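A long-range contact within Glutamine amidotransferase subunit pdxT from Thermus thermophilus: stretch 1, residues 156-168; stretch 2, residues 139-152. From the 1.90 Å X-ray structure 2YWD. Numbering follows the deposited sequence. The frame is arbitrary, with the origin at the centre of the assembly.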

# COMPACT_ATOMS: atom_id res chain seq x y z
N ASP A 156 15.92 -4.45 -11.97
CA ASP A 156 15.34 -5.79 -11.86
C ASP A 156 14.64 -5.93 -10.51
O ASP A 156 14.02 -6.96 -10.22
CB ASP A 156 16.44 -6.85 -11.99
CG ASP A 156 17.18 -6.77 -13.31
OD1 ASP A 156 16.51 -6.78 -14.36
OD2 ASP A 156 18.42 -6.69 -13.30
N LEU A 157 14.73 -4.89 -9.68
CA LEU A 157 14.12 -4.92 -8.35
C LEU A 157 12.62 -4.61 -8.36
O LEU A 157 12.20 -3.56 -8.84
CB LEU A 157 14.83 -3.92 -7.43
CG LEU A 157 14.32 -3.83 -5.99
CD1 LEU A 157 14.56 -5.16 -5.25
CD2 LEU A 157 15.04 -2.69 -5.27
N PRO A 158 11.81 -5.53 -7.84
CA PRO A 158 10.35 -5.34 -7.79
C PRO A 158 10.01 -4.14 -6.91
O PRO A 158 10.53 -4.02 -5.80
CB PRO A 158 9.86 -6.64 -7.16
CG PRO A 158 10.88 -7.64 -7.58
CD PRO A 158 12.17 -6.88 -7.37
N VAL A 159 9.14 -3.26 -7.41
CA VAL A 159 8.72 -2.08 -6.65
C VAL A 159 7.20 -1.94 -6.59
O VAL A 159 6.68 -1.14 -5.82
CB VAL A 159 9.34 -0.77 -7.22
CG1 VAL A 159 10.85 -0.82 -7.06
CG2 VAL A 159 8.95 -0.59 -8.68
N LEU A 160 6.50 -2.71 -7.42
CA LEU A 160 5.04 -2.72 -7.43
C LEU A 160 4.65 -4.19 -7.58
O LEU A 160 5.00 -4.82 -8.58
CB LEU A 160 4.46 -1.91 -8.60
CG LEU A 160 2.92 -1.92 -8.66
CD1 LEU A 160 2.36 -1.25 -7.40
CD2 LEU A 160 2.43 -1.19 -9.90
N VAL A 161 3.95 -4.73 -6.59
CA VAL A 161 3.56 -6.13 -6.64
C VAL A 161 2.09 -6.32 -6.34
O VAL A 161 1.46 -5.49 -5.67
CB VAL A 161 4.38 -6.97 -5.63
CG1 VAL A 161 5.87 -6.82 -5.92
CG2 VAL A 161 4.07 -6.53 -4.21
N ARG A 162 1.54 -7.42 -6.83
CA ARG A 162 0.13 -7.72 -6.63
C ARG A 162 -0.11 -9.18 -6.27
O ARG A 162 0.53 -10.08 -6.81
CB ARG A 162 -0.67 -7.37 -7.89
CG ARG A 162 -2.13 -7.79 -7.84
CD ARG A 162 -2.89 -7.38 -9.10
NE ARG A 162 -4.27 -7.87 -9.07
CZ ARG A 162 -5.19 -7.62 -10.00
NH1 ARG A 162 -4.89 -6.87 -11.05
NH2 ARG A 162 -6.41 -8.12 -9.87
N GLN A 163 -1.03 -9.40 -5.33
CA GLN A 163 -1.40 -10.73 -4.90
C GLN A 163 -2.92 -10.69 -4.77
O GLN A 163 -3.44 -10.27 -3.74
CB GLN A 163 -0.77 -11.06 -3.55
CG GLN A 163 -1.24 -12.37 -2.95
CD GLN A 163 -0.70 -12.59 -1.55
OE1 GLN A 163 0.49 -12.82 -1.36
NE2 GLN A 163 -1.58 -12.51 -0.56
N GLY A 164 -3.61 -11.11 -5.82
CA GLY A 164 -5.06 -11.09 -5.78
C GLY A 164 -5.55 -9.66 -5.72
O GLY A 164 -5.23 -8.85 -6.60
N LYS A 165 -6.31 -9.33 -4.68
CA LYS A 165 -6.83 -7.97 -4.53
C LYS A 165 -5.98 -7.12 -3.59
O LYS A 165 -6.44 -6.11 -3.07
CB LYS A 165 -8.28 -8.02 -4.05
CG LYS A 165 -9.25 -8.43 -5.15
CD LYS A 165 -10.68 -8.46 -4.66
CE LYS A 165 -11.66 -8.61 -5.82
NZ LYS A 165 -11.38 -9.80 -6.65
N VAL A 166 -4.73 -7.54 -3.40
CA VAL A 166 -3.79 -6.82 -2.54
C VAL A 166 -2.69 -6.25 -3.44
O VAL A 166 -2.01 -7.00 -4.15
CB VAL A 166 -3.14 -7.75 -1.50
CG1 VAL A 166 -2.12 -6.97 -0.67
CG2 VAL A 166 -4.20 -8.33 -0.59
N LEU A 167 -2.53 -4.94 -3.40
CA LEU A 167 -1.54 -4.24 -4.21
C LEU A 167 -0.58 -3.50 -3.28
O LEU A 167 -1.02 -2.95 -2.27
CB LEU A 167 -2.25 -3.24 -5.12
CG LEU A 167 -1.42 -2.48 -6.15
CD1 LEU A 167 -0.85 -3.46 -7.18
CD2 LEU A 167 -2.29 -1.44 -6.84
N ALA A 168 0.70 -3.50 -3.61
CA ALA A 168 1.68 -2.82 -2.77
C ALA A 168 2.81 -2.18 -3.57
O ALA A 168 3.30 -2.76 -4.53
CB ALA A 168 2.26 -3.79 -1.75
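Stretch 2 (139-152) PVFRRLGEGVEVLA

Stretch 2 is built from two strands, 140-144 and 149-152, joined by a loop that contains a type I beta turn from Gly145 to Val148. Val148 N closes that turn on Gly145 O at 3.1 Å. Stretch 1 is also extended, but its chain turns a corner at Leu160. Beyond the corner, a type II' turn from Gln163 to Val166 folds the chain back on itself.

Strand 149-152 runs antiparallel to strand 161-163. Their axes approach to 4.7 Å, with 146° between their N-to-C directions. Against strand 157-159 the same strand is nearly perpendicular, at 82° and 6.3 Å. Strand 140-144 crosses strand 157-159 at 124°, with an axis separation of 6.8 Å.

The backbones pair closely. Glu149 N donates to Arg162 O at 2.8 Å, and Arg162 N donates to Glu149 O at 2.8 Å. Leu151 N donates to Leu160 O at 2.8 Å. A beta bulge then shifts the register by one residue, so that Val161 pairs with Val150 but Leu160 pairs with Ala152. At the bulge Leu160 O also accepts a weak bond from Ala152 N at 3.3 Å. Ala152 O in turn receives Val159 N at 2.9 Å, nearly straight, and a weak bond from Leu160 N at 3.4 Å. The pairing thus reaches past the corner. Val161 CA adds a CA-H...O contact to Glu149 O at 3.2 Å.

Phe141 has the largest area covered by stretch 1. Its CB points toward that stretch. Pro158 O lies 3.3 Å from Phe141 CD2, and Val159 O lies 3.7 Å from Phe141 CE2, both at the ring edge. Val161 CG2 approaches Phe141 CE1 at 3.9 Å, and Ala168 CB lies 4.1 Å from Phe141 CZ. One water bridges the strands, accepting from Phe141 N at 2.8 Å and donating to Pro158 O at 2.6 Å.

Val161 and Val150 lie on one face of the sheet. Val161 CG1 also meets Leu144 CD1 at 3.8 Å, and Val161 CB meets Val148 CG1 at 3.8 Å. Pro158 CB packs on Val150 CG1 at 3.9 Å and on Leu144 CD1 at 4.0 Å. The other face carries Leu160, Ala152, Arg162 and Glu149. There Leu160 CB lies 3.7 Å from Ala152 CB. Arg162 CB rests 3.8 Å from Leu151 CD1, while the end of the arginine leads away and its NE donates to Gly164 O at 2.8 Å. Leu167 CD1 reaches the same Leu151 CD1 at 3.8 Å.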

# COMPACT_ATOMS: atom_id res chain seq x y z
N PRO A 139 11.24 1.22 1.21
CA PRO A 139 11.51 -0.13 1.71
C PRO A 139 11.87 -0.97 0.49
O PRO A 139 11.64 -0.56 -0.65
CB PRO A 139 10.18 -0.54 2.33
CG PRO A 139 9.19 0.11 1.41
CD PRO A 139 9.79 1.50 1.23
N VAL A 140 12.43 -2.15 0.73
CA VAL A 140 12.81 -3.03 -0.36
C VAL A 140 12.11 -4.37 -0.26
O VAL A 140 12.01 -4.95 0.83
CB VAL A 140 14.35 -3.25 -0.36
CG1 VAL A 140 14.74 -4.31 -1.40
CG2 VAL A 140 15.05 -1.92 -0.66
N PHE A 141 11.58 -4.85 -1.38
CA PHE A 141 10.92 -6.15 -1.42
C PHE A 141 12.06 -7.15 -1.60
O PHE A 141 12.57 -7.31 -2.71
CB PHE A 141 9.97 -6.22 -2.62
CG PHE A 141 8.71 -5.42 -2.45
CD1 PHE A 141 7.71 -5.86 -1.59
CD2 PHE A 141 8.51 -4.24 -3.17
CE1 PHE A 141 6.52 -5.14 -1.45
CE2 PHE A 141 7.33 -3.52 -3.03
CZ PHE A 141 6.33 -3.97 -2.17
N ARG A 142 12.45 -7.82 -0.52
CA ARG A 142 13.55 -8.78 -0.58
C ARG A 142 13.19 -10.12 -1.22
O ARG A 142 13.95 -10.63 -2.06
CB ARG A 142 14.13 -9.00 0.82
CG ARG A 142 14.85 -7.78 1.40
CD ARG A 142 16.06 -7.38 0.55
NE ARG A 142 16.89 -6.39 1.23
CZ ARG A 142 18.00 -5.87 0.72
NH1 ARG A 142 18.43 -6.24 -0.48
NH2 ARG A 142 18.69 -4.98 1.42
N ARG A 143 12.06 -10.69 -0.82
CA ARG A 143 11.62 -11.97 -1.40
C ARG A 143 10.12 -11.93 -1.62
O ARG A 143 9.40 -11.26 -0.87
CB ARG A 143 11.97 -13.14 -0.48
CG ARG A 143 13.43 -13.23 -0.10
CD ARG A 143 13.80 -14.64 0.32
NE ARG A 143 12.90 -15.19 1.33
CZ ARG A 143 13.00 -16.41 1.84
NH1 ARG A 143 13.97 -17.22 1.43
NH2 ARG A 143 12.13 -16.84 2.74
N LEU A 144 9.66 -12.65 -2.63
CA LEU A 144 8.24 -12.70 -2.95
C LEU A 144 7.76 -14.14 -3.09
O LEU A 144 8.46 -14.98 -3.65
CB LEU A 144 7.96 -11.95 -4.26
CG LEU A 144 8.39 -10.48 -4.30
CD1 LEU A 144 8.10 -9.90 -5.68
CD2 LEU A 144 7.65 -9.69 -3.23
N GLY A 145 6.56 -14.42 -2.59
CA GLY A 145 6.01 -15.76 -2.69
C GLY A 145 5.65 -16.09 -4.12
O GLY A 145 5.57 -15.19 -4.97
N GLU A 146 5.43 -17.37 -4.41
CA GLU A 146 5.10 -17.82 -5.75
C GLU A 146 3.81 -17.22 -6.33
O GLU A 146 3.70 -17.01 -7.53
CB GLU A 146 5.02 -19.35 -5.78
CG GLU A 146 4.76 -19.94 -7.15
CD GLU A 146 4.89 -21.46 -7.16
OE1 GLU A 146 6.01 -21.96 -6.91
OE2 GLU A 146 3.87 -22.14 -7.41
N GLY A 147 2.84 -16.94 -5.46
CA GLY A 147 1.59 -16.37 -5.94
C GLY A 147 1.59 -14.85 -6.08
O GLY A 147 0.52 -14.25 -6.23
N VAL A 148 2.77 -14.24 -6.03
CA VAL A 148 2.87 -12.79 -6.14
C VAL A 148 3.33 -12.35 -7.53
O VAL A 148 4.31 -12.86 -8.06
CB VAL A 148 3.83 -12.22 -5.09
CG1 VAL A 148 3.86 -10.69 -5.18
CG2 VAL A 148 3.39 -12.65 -3.70
N GLU A 149 2.62 -11.39 -8.10
CA GLU A 149 2.94 -10.88 -9.42
C GLU A 149 3.71 -9.56 -9.34
O GLU A 149 3.36 -8.67 -8.57
CB GLU A 149 1.65 -10.69 -10.22
CG GLU A 149 1.81 -10.02 -11.57
CD GLU A 149 0.51 -10.03 -12.37
OE1 GLU A 149 -0.55 -9.73 -11.79
OE2 GLU A 149 0.57 -10.34 -13.59
N VAL A 150 4.77 -9.43 -10.14
CA VAL A 150 5.55 -8.20 -10.16
C VAL A 150 5.04 -7.34 -11.31
O VAL A 150 5.17 -7.72 -12.47
CB VAL A 150 7.06 -8.48 -10.36
CG1 VAL A 150 7.83 -7.17 -10.44
CG2 VAL A 150 7.59 -9.33 -9.22
N LEU A 151 4.46 -6.19 -10.99
CA LEU A 151 3.92 -5.30 -12.00
C LEU A 151 4.90 -4.21 -12.45
O LEU A 151 4.70 -3.60 -13.50
CB LEU A 151 2.64 -4.64 -11.48
CG LEU A 151 1.52 -5.61 -11.10
CD1 LEU A 151 0.36 -4.83 -10.49
CD2 LEU A 151 1.06 -6.37 -12.34
N ALA A 152 5.94 -3.98 -11.66
CA ALA A 152 6.93 -2.97 -12.01
C ALA A 152 8.24 -3.19 -11.26
O ALA A 152 8.25 -3.65 -10.12
CB ALA A 152 6.39 -1.57 -11.70
O HOH W 1 12.05 -3.42 -3.76